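Local coordinates for folylpolyglutamate synthase (FolC) (Helicobacter pylori, PDB 6K8C), which probably catalyses the ATP-dependent joining of glutamate to dihydropteroate, giving dihydrofolate, and of further glutamates to reduced folates, at residues A47-V53 with D137-A143; F122-T126 with D150-L155; S292-L296 with Y373-G377. All coordinates share one frame; numbering follows the deposited sequence.

Contact 1 (A47-V53 with D137-A143); sequences AKVIHVV and DYLVLEA
Lys48 to Val52 pair with Tyr138 to Glu142 as parallel strands, and backbone bonds do most of the joining. Six run alternately between them, from Lys48 N to Asp137 O (3.0 Å) through the nearly linear Leu141 N to Ile50 O (2.7 Å, 173° at the hydrogen) to Ala143 N with Val52 O. Apolar side chains add a layer on each face of the sheet. On one, Ile50 CD1 reaches the Tyr138 ring at CD1 (3.7 Å), helped by CG1 standing anti to the carbonyl carbon (chi1 -61°), and Val52 CG2 meets Val140 CG1 (3.7 Å); helix 58-70 packs over this face. On the other, Val49 CG2 lies alongside Leu139 CD2 (4.1 Å). His51 ends that row: Val53 CG2 sits 3.6 Å above the centre of its ring, and CD2 at the ring edge faces Leu141 O (3.4 Å). Its NE2 is hydrogen-bonded to Thr152 OG1. Flanked by strands 76-79 and 159-162, this is the parallel core of a mixed sheet of the P-loop NTPase type; strand 48-53 leads to the turn before helix 58-70, the place of the P-loop in this fold, consistent with ATP binding there.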
# COMPACT_ATOMS: atom_id res chain seq x y z
N ALA A 47 -9.51 18.10 8.48
CA ALA A 47 -9.29 17.61 7.13
C ALA A 47 -10.40 16.65 6.71
O ALA A 47 -10.92 15.88 7.51
CB ALA A 47 -7.93 16.91 7.05
N LYS A 48 -10.76 16.71 5.43
CA LYS A 48 -11.69 15.73 4.90
C LYS A 48 -10.96 14.41 4.73
O LYS A 48 -9.84 14.37 4.21
CB LYS A 48 -12.27 16.22 3.57
CG LYS A 48 -13.18 17.43 3.72
CD LYS A 48 -13.74 17.88 2.37
CE LYS A 48 -14.46 19.22 2.48
NZ LYS A 48 -15.44 19.26 3.60
N VAL A 49 -11.57 13.33 5.21
CA VAL A 49 -10.91 12.04 5.32
C VAL A 49 -11.40 11.13 4.21
O VAL A 49 -12.60 10.92 4.06
CB VAL A 49 -11.17 11.40 6.70
CG1 VAL A 49 -10.75 9.92 6.69
CG2 VAL A 49 -10.43 12.17 7.78
N ILE A 50 -10.46 10.56 3.45
CA ILE A 50 -10.77 9.60 2.40
C ILE A 50 -10.27 8.24 2.85
O ILE A 50 -9.07 8.05 3.06
CB ILE A 50 -10.15 10.01 1.06
CG1 ILE A 50 -10.70 11.37 0.62
CG2 ILE A 50 -10.46 8.96 0.01
CD1 ILE A 50 -9.74 12.50 0.79
N HIS A 51 -11.19 7.29 2.99
CA HIS A 51 -10.86 5.95 3.49
C HIS A 51 -10.63 5.03 2.30
O HIS A 51 -11.56 4.74 1.54
CB HIS A 51 -12.00 5.44 4.37
CG HIS A 51 -11.60 4.34 5.31
ND1 HIS A 51 -12.53 3.48 5.88
CD2 HIS A 51 -10.40 3.97 5.80
CE1 HIS A 51 -11.90 2.63 6.67
NE2 HIS A 51 -10.61 2.90 6.64
N VAL A 52 -9.40 4.54 2.14
CA VAL A 52 -9.05 3.63 1.06
C VAL A 52 -9.09 2.21 1.59
O VAL A 52 -8.33 1.85 2.50
CB VAL A 52 -7.66 3.97 0.48
CG1 VAL A 52 -7.33 3.04 -0.67
CG2 VAL A 52 -7.63 5.42 -0.00
N VAL A 53 -9.99 1.40 1.04
CA VAL A 53 -10.27 0.04 1.51
C VAL A 53 -10.23 -0.90 0.32
O VAL A 53 -10.76 -0.58 -0.75
CB VAL A 53 -11.65 -0.03 2.22
CG1 VAL A 53 -12.01 -1.46 2.57
CG2 VAL A 53 -11.65 0.85 3.47
N ASP A 137 -5.63 19.74 4.42
CA ASP A 137 -6.95 19.84 3.83
C ASP A 137 -7.59 18.46 3.64
O ASP A 137 -8.81 18.33 3.76
CB ASP A 137 -6.88 20.57 2.49
CG ASP A 137 -6.32 21.97 2.63
OD1 ASP A 137 -6.96 22.79 3.30
OD2 ASP A 137 -5.22 22.23 2.09
N TYR A 138 -6.78 17.45 3.35
CA TYR A 138 -7.27 16.11 3.09
C TYR A 138 -6.37 15.10 3.77
O TYR A 138 -5.15 15.28 3.83
CB TYR A 138 -7.34 15.82 1.58
CG TYR A 138 -8.38 16.65 0.86
CD1 TYR A 138 -9.69 16.21 0.74
CD2 TYR A 138 -8.04 17.88 0.30
CE1 TYR A 138 -10.64 16.98 0.08
CE2 TYR A 138 -8.98 18.65 -0.34
CZ TYR A 138 -10.28 18.20 -0.45
OH TYR A 138 -11.22 18.97 -1.11
N LEU A 139 -6.98 14.03 4.27
CA LEU A 139 -6.26 12.91 4.86
C LEU A 139 -6.69 11.66 4.10
O LEU A 139 -7.86 11.25 4.18
CB LEU A 139 -6.55 12.79 6.35
CG LEU A 139 -6.01 11.53 7.05
CD1 LEU A 139 -4.50 11.45 6.90
CD2 LEU A 139 -6.42 11.52 8.51
N VAL A 140 -5.77 11.09 3.32
CA VAL A 140 -6.02 9.86 2.57
C VAL A 140 -5.54 8.71 3.44
O VAL A 140 -4.33 8.53 3.64
CB VAL A 140 -5.34 9.87 1.20
CG1 VAL A 140 -5.72 8.62 0.40
CG2 VAL A 140 -5.75 11.12 0.41
N LEU A 141 -6.48 7.93 3.96
CA LEU A 141 -6.27 7.01 5.07
C LEU A 141 -6.47 5.59 4.56
O LEU A 141 -7.60 5.17 4.30
CB LEU A 141 -7.24 7.33 6.20
CG LEU A 141 -6.95 6.92 7.64
CD1 LEU A 141 -5.78 7.70 8.21
CD2 LEU A 141 -8.20 7.15 8.47
N GLU A 142 -5.38 4.84 4.44
CA GLU A 142 -5.45 3.46 4.00
C GLU A 142 -5.80 2.55 5.17
O GLU A 142 -5.18 2.63 6.23
CB GLU A 142 -4.12 3.04 3.39
CG GLU A 142 -4.10 1.66 2.76
CD GLU A 142 -2.72 1.31 2.24
OE1 GLU A 142 -2.07 0.43 2.84
OE2 GLU A 142 -2.29 1.92 1.24
N ALA A 143 -6.80 1.69 4.97
CA ALA A 143 -7.17 0.75 6.02
C ALA A 143 -6.08 -0.29 6.21
O ALA A 143 -5.36 -0.66 5.27
CB ALA A 143 -8.50 0.07 5.68

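Contact 2 (F122-T126 with D150-L155); sequences FEYAT and DSTNAL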
# COMPACT_ATOMS: atom_id res chain seq x y z
N PHE A 122 -0.23 -0.62 15.12
CA PHE A 122 -0.92 0.06 14.03
C PHE A 122 -1.84 1.16 14.55
O PHE A 122 -2.00 2.19 13.88
CB PHE A 122 -1.71 -0.94 13.18
CG PHE A 122 -2.39 -0.31 11.99
CD1 PHE A 122 -1.64 0.14 10.91
CD2 PHE A 122 -3.77 -0.15 11.96
CE1 PHE A 122 -2.26 0.72 9.82
CE2 PHE A 122 -4.39 0.44 10.87
CZ PHE A 122 -3.64 0.88 9.80
N GLU A 123 -2.44 0.96 15.72
CA GLU A 123 -3.27 2.02 16.31
C GLU A 123 -2.44 3.26 16.61
O GLU A 123 -2.92 4.39 16.42
CB GLU A 123 -3.97 1.50 17.57
CG GLU A 123 -5.09 0.49 17.25
CD GLU A 123 -5.57 -0.28 18.46
OE1 GLU A 123 -4.99 -0.12 19.56
OE2 GLU A 123 -6.53 -1.05 18.31
N TYR A 124 -1.20 3.09 17.07
CA TYR A 124 -0.34 4.24 17.33
C TYR A 124 0.06 4.94 16.03
O TYR A 124 0.11 6.17 15.98
CB TYR A 124 0.90 3.82 18.11
CG TYR A 124 1.63 4.99 18.73
CD1 TYR A 124 1.00 5.80 19.67
CD2 TYR A 124 2.92 5.31 18.36
CE1 TYR A 124 1.65 6.88 20.23
CE2 TYR A 124 3.58 6.38 18.92
CZ TYR A 124 2.94 7.16 19.85
OH TYR A 124 3.59 8.23 20.41
N ALA A 125 0.36 4.16 14.98
CA ALA A 125 0.63 4.75 13.68
C ALA A 125 -0.54 5.60 13.20
O ALA A 125 -0.35 6.68 12.63
CB ALA A 125 0.95 3.65 12.66
N THR A 126 -1.77 5.12 13.45
CA THR A 126 -2.96 5.88 13.06
C THR A 126 -3.02 7.22 13.78
O THR A 126 -3.29 8.26 13.16
CB THR A 126 -4.22 5.05 13.34
OG1 THR A 126 -4.17 3.83 12.59
CG2 THR A 126 -5.48 5.82 12.95
N ASP A 150 -11.12 -2.21 11.91
CA ASP A 150 -9.83 -1.57 11.70
C ASP A 150 -9.80 -0.22 12.41
O ASP A 150 -10.83 0.45 12.57
CB ASP A 150 -9.57 -1.38 10.20
CG ASP A 150 -8.12 -1.05 9.91
OD1 ASP A 150 -7.27 -1.96 10.00
OD2 ASP A 150 -7.83 0.13 9.57
N SER A 151 -8.60 0.17 12.85
CA SER A 151 -8.47 1.42 13.59
C SER A 151 -8.88 2.62 12.74
O SER A 151 -9.45 3.58 13.27
CB SER A 151 -7.04 1.59 14.10
OG SER A 151 -6.15 1.88 13.05
N THR A 152 -8.61 2.59 11.43
CA THR A 152 -8.97 3.72 10.58
C THR A 152 -10.47 3.90 10.47
O THR A 152 -10.93 4.97 10.05
CB THR A 152 -8.36 3.57 9.18
OG1 THR A 152 -8.80 2.34 8.59
CG2 THR A 152 -6.84 3.58 9.26
N ASN A 153 -11.25 2.88 10.83
CA ASN A 153 -12.71 2.99 10.81
C ASN A 153 -13.25 3.98 11.83
O ASN A 153 -14.40 4.42 11.70
CB ASN A 153 -13.35 1.62 11.07
CG ASN A 153 -13.59 0.85 9.80
OD1 ASN A 153 -14.08 1.41 8.82
ND2 ASN A 153 -13.25 -0.43 9.80
N ALA A 154 -12.46 4.34 12.84
CA ALA A 154 -12.96 5.20 13.91
C ALA A 154 -13.02 6.67 13.52
O ALA A 154 -13.72 7.44 14.18
CB ALA A 154 -12.08 5.05 15.16
N LEU A 155 -12.32 7.07 12.47
CA LEU A 155 -12.34 8.45 12.03
C LEU A 155 -13.56 8.72 11.17
O LEU A 155 -13.99 7.86 10.39
CB LEU A 155 -11.05 8.78 11.27
CG LEU A 155 -9.78 9.06 12.07
CD1 LEU A 155 -9.23 7.78 12.68
CD2 LEU A 155 -8.74 9.72 11.19
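Asp150 OD2, lying 3.7 Å from Phe122 CE2 near the plane of that ring, is gripped by three donors. Thr152 OG1 gives the shortest bond (2.6 Å), to the anti lone pair of Asp150 OD2. The backbone Thr152 N (3.2 Å) comes to the same Asp150 OD2 from above the carboxylate plane, and Gly144 N adds the third bond. Since Gly146 N holds OD1, both carboxylate oxygens are tied to main-chain amides, which fixes the group's rotation; its plane stands 50° from that of the Phe122 ring.

The hydrogen bond that joins the two segments runs between Thr126 OG1 and Ser151 OG, 2.8 Å apart. Ser151 OG occupies the crowded position between its own N and carbonyl carbon (chi1 72°), where it also comes within 3.2 Å of Phe122 CE2, obliquely to the ring. Phe122 is directed at the loop by CG lying opposite its backbone N (chi1 -177°), and Thr126 OG1, one helical turn on, lies over a face of the ring, displaced toward the rim. Carbon-to-carbon contacts complete the joint. Glu123 CG touches Ser151 CB at 3.9 Å, while its carboxylate turns elsewhere: OE1 bonds Ser120 N and OE2 forms a salt bridge with Arg30. Thr126 CG2 meets Leu155 CD1 at 4.2 Å.

The Asp150–Thr152 pair forms an Asx turn that opens the 3-10 segment 151-154, and Gly144, Gly146 and Asp150 fit the glycine-rich signature that follows strand 138-142 in folylpolyglutamate synthases.

Contact 3 (S292-L296 with Y373-G377); sequences SAKAL and YLVYG
Tyr376 points from the strand at the helix, its ring set opposite the backbone N (chi1 -176°), so that the hydroxyl lands beside the first turn. There Ser292 OG meets Tyr376 OH at 2.7 Å, lying at the ring edge and in the ring plane. The serine oxygen is turned in between its backbone N and carbonyl carbon (chi1 55°). Ala293 packs beside the same hydroxyl: its CB is 3.8 Å from Tyr376 OH and makes only a packing contact.

One turn further on, Leu296 crosses the tyrosine obliquely. Its CD1 presses on the ring carbons, 3.3 Å from Tyr376 CE1 and 3.5 Å from Tyr376 CD1, a tight fit for carbon atoms. The other branch serves a different neighbour: Leu296 CD2 lies 4.0 Å from Leu374 CD1, and the two leucine side chains cross at about a right angle. Leu374 and Tyr376, two residues apart, thus face the helix from one side of the strand, on which Leu283 and Asp285 of the adjacent strand also touch Leu296. Helix 320-327 flanks the tyrosine through Val323 and Leu327.

The chemistry is an apolar seam with a polar end. Asn289, just before the helix, bonds Tyr376 OH through its backbone N and Ser292 OG through its backbone O, so two buried hydroxyls are satisfied by each other and by one residue's main chain.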
# COMPACT_ATOMS: atom_id res chain seq x y z
N SER A 292 2.45 -6.68 -12.50
CA SER A 292 3.73 -6.11 -12.09
C SER A 292 4.89 -6.93 -12.62
O SER A 292 5.94 -6.36 -12.95
CB SER A 292 3.80 -5.99 -10.56
OG SER A 292 3.57 -7.23 -9.91
N ALA A 293 4.73 -8.25 -12.74
CA ALA A 293 5.81 -9.07 -13.27
C ALA A 293 6.14 -8.68 -14.70
O ALA A 293 7.31 -8.61 -15.08
CB ALA A 293 5.45 -10.55 -13.16
N LYS A 294 5.11 -8.42 -15.52
CA LYS A 294 5.35 -7.96 -16.88
C LYS A 294 6.08 -6.63 -16.89
O LYS A 294 7.02 -6.44 -17.68
CB LYS A 294 4.02 -7.86 -17.64
CG LYS A 294 3.39 -9.19 -17.97
CD LYS A 294 2.04 -9.01 -18.65
CE LYS A 294 1.45 -10.35 -19.08
NZ LYS A 294 0.02 -10.23 -19.47
N ALA A 295 5.68 -5.71 -16.02
CA ALA A 295 6.33 -4.40 -15.97
C ALA A 295 7.77 -4.51 -15.50
O ALA A 295 8.65 -3.77 -15.98
CB ALA A 295 5.54 -3.46 -15.06
N LEU A 296 8.05 -5.42 -14.57
CA LEU A 296 9.42 -5.57 -14.10
C LEU A 296 10.30 -6.23 -15.16
O LEU A 296 11.48 -5.89 -15.30
CB LEU A 296 9.45 -6.36 -12.80
CG LEU A 296 8.95 -5.51 -11.62
CD1 LEU A 296 8.39 -6.40 -10.55
CD2 LEU A 296 10.07 -4.64 -11.07
N TYR A 373 20.26 -8.29 -9.82
CA TYR A 373 19.22 -8.99 -9.09
C TYR A 373 17.91 -8.22 -9.12
O TYR A 373 17.91 -6.98 -9.07
CB TYR A 373 19.61 -9.21 -7.62
CG TYR A 373 20.89 -9.98 -7.42
CD1 TYR A 373 22.12 -9.33 -7.38
CD2 TYR A 373 20.87 -11.37 -7.27
CE1 TYR A 373 23.29 -10.04 -7.19
CE2 TYR A 373 22.05 -12.08 -7.09
CZ TYR A 373 23.25 -11.41 -7.05
OH TYR A 373 24.43 -12.10 -6.86
N LEU A 374 16.80 -8.95 -9.19
CA LEU A 374 15.48 -8.44 -8.85
C LEU A 374 15.02 -9.14 -7.58
O LEU A 374 15.00 -10.37 -7.51
CB LEU A 374 14.47 -8.68 -9.98
CG LEU A 374 12.99 -8.43 -9.62
CD1 LEU A 374 12.76 -6.98 -9.20
CD2 LEU A 374 12.05 -8.80 -10.78
N VAL A 375 14.67 -8.34 -6.57
CA VAL A 375 14.07 -8.83 -5.33
C VAL A 375 12.57 -8.59 -5.43
O VAL A 375 12.14 -7.45 -5.62
CB VAL A 375 14.68 -8.13 -4.10
CG1 VAL A 375 13.94 -8.54 -2.83
CG2 VAL A 375 16.17 -8.43 -4.00
N TYR A 376 11.78 -9.65 -5.32
CA TYR A 376 10.38 -9.58 -5.72
C TYR A 376 9.55 -10.57 -4.93
O TYR A 376 9.98 -11.70 -4.66
CB TYR A 376 10.26 -9.87 -7.23
CG TYR A 376 8.88 -9.74 -7.82
CD1 TYR A 376 8.17 -8.55 -7.77
CD2 TYR A 376 8.31 -10.81 -8.50
CE1 TYR A 376 6.92 -8.44 -8.36
CE2 TYR A 376 7.05 -10.71 -9.07
CZ TYR A 376 6.36 -9.52 -9.00
OH TYR A 376 5.11 -9.42 -9.59
N GLY A 377 8.33 -10.16 -4.57
CA GLY A 377 7.37 -11.13 -4.09
C GLY A 377 6.35 -10.61 -3.10
O GLY A 377 5.19 -11.06 -3.12

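Contacts 1 and 2 belong together: their centres are about 11 Å apart, and their segments alternate along the chain. Helix 121-132 leads into strand 138-142, and the loop after that strand supplies 150-155 before strand 159-162. They meet at His51 and Thr152, where the eight-stranded sheet joins the loop. Contact 3 comes later in sequence and lies across the chain's centre, about 29 Å from contact 1 and about 31 Å from contact 2 between centres. It packs helix 290-303 on the second, six-stranded sheet. Contacts 1 and 2 thus belong to the P-loop-type sheet and its loops, contact 3 to the glutamate ligase domain, the two-part build of Mur-type ligases, in which the reaction probably takes place between the parts.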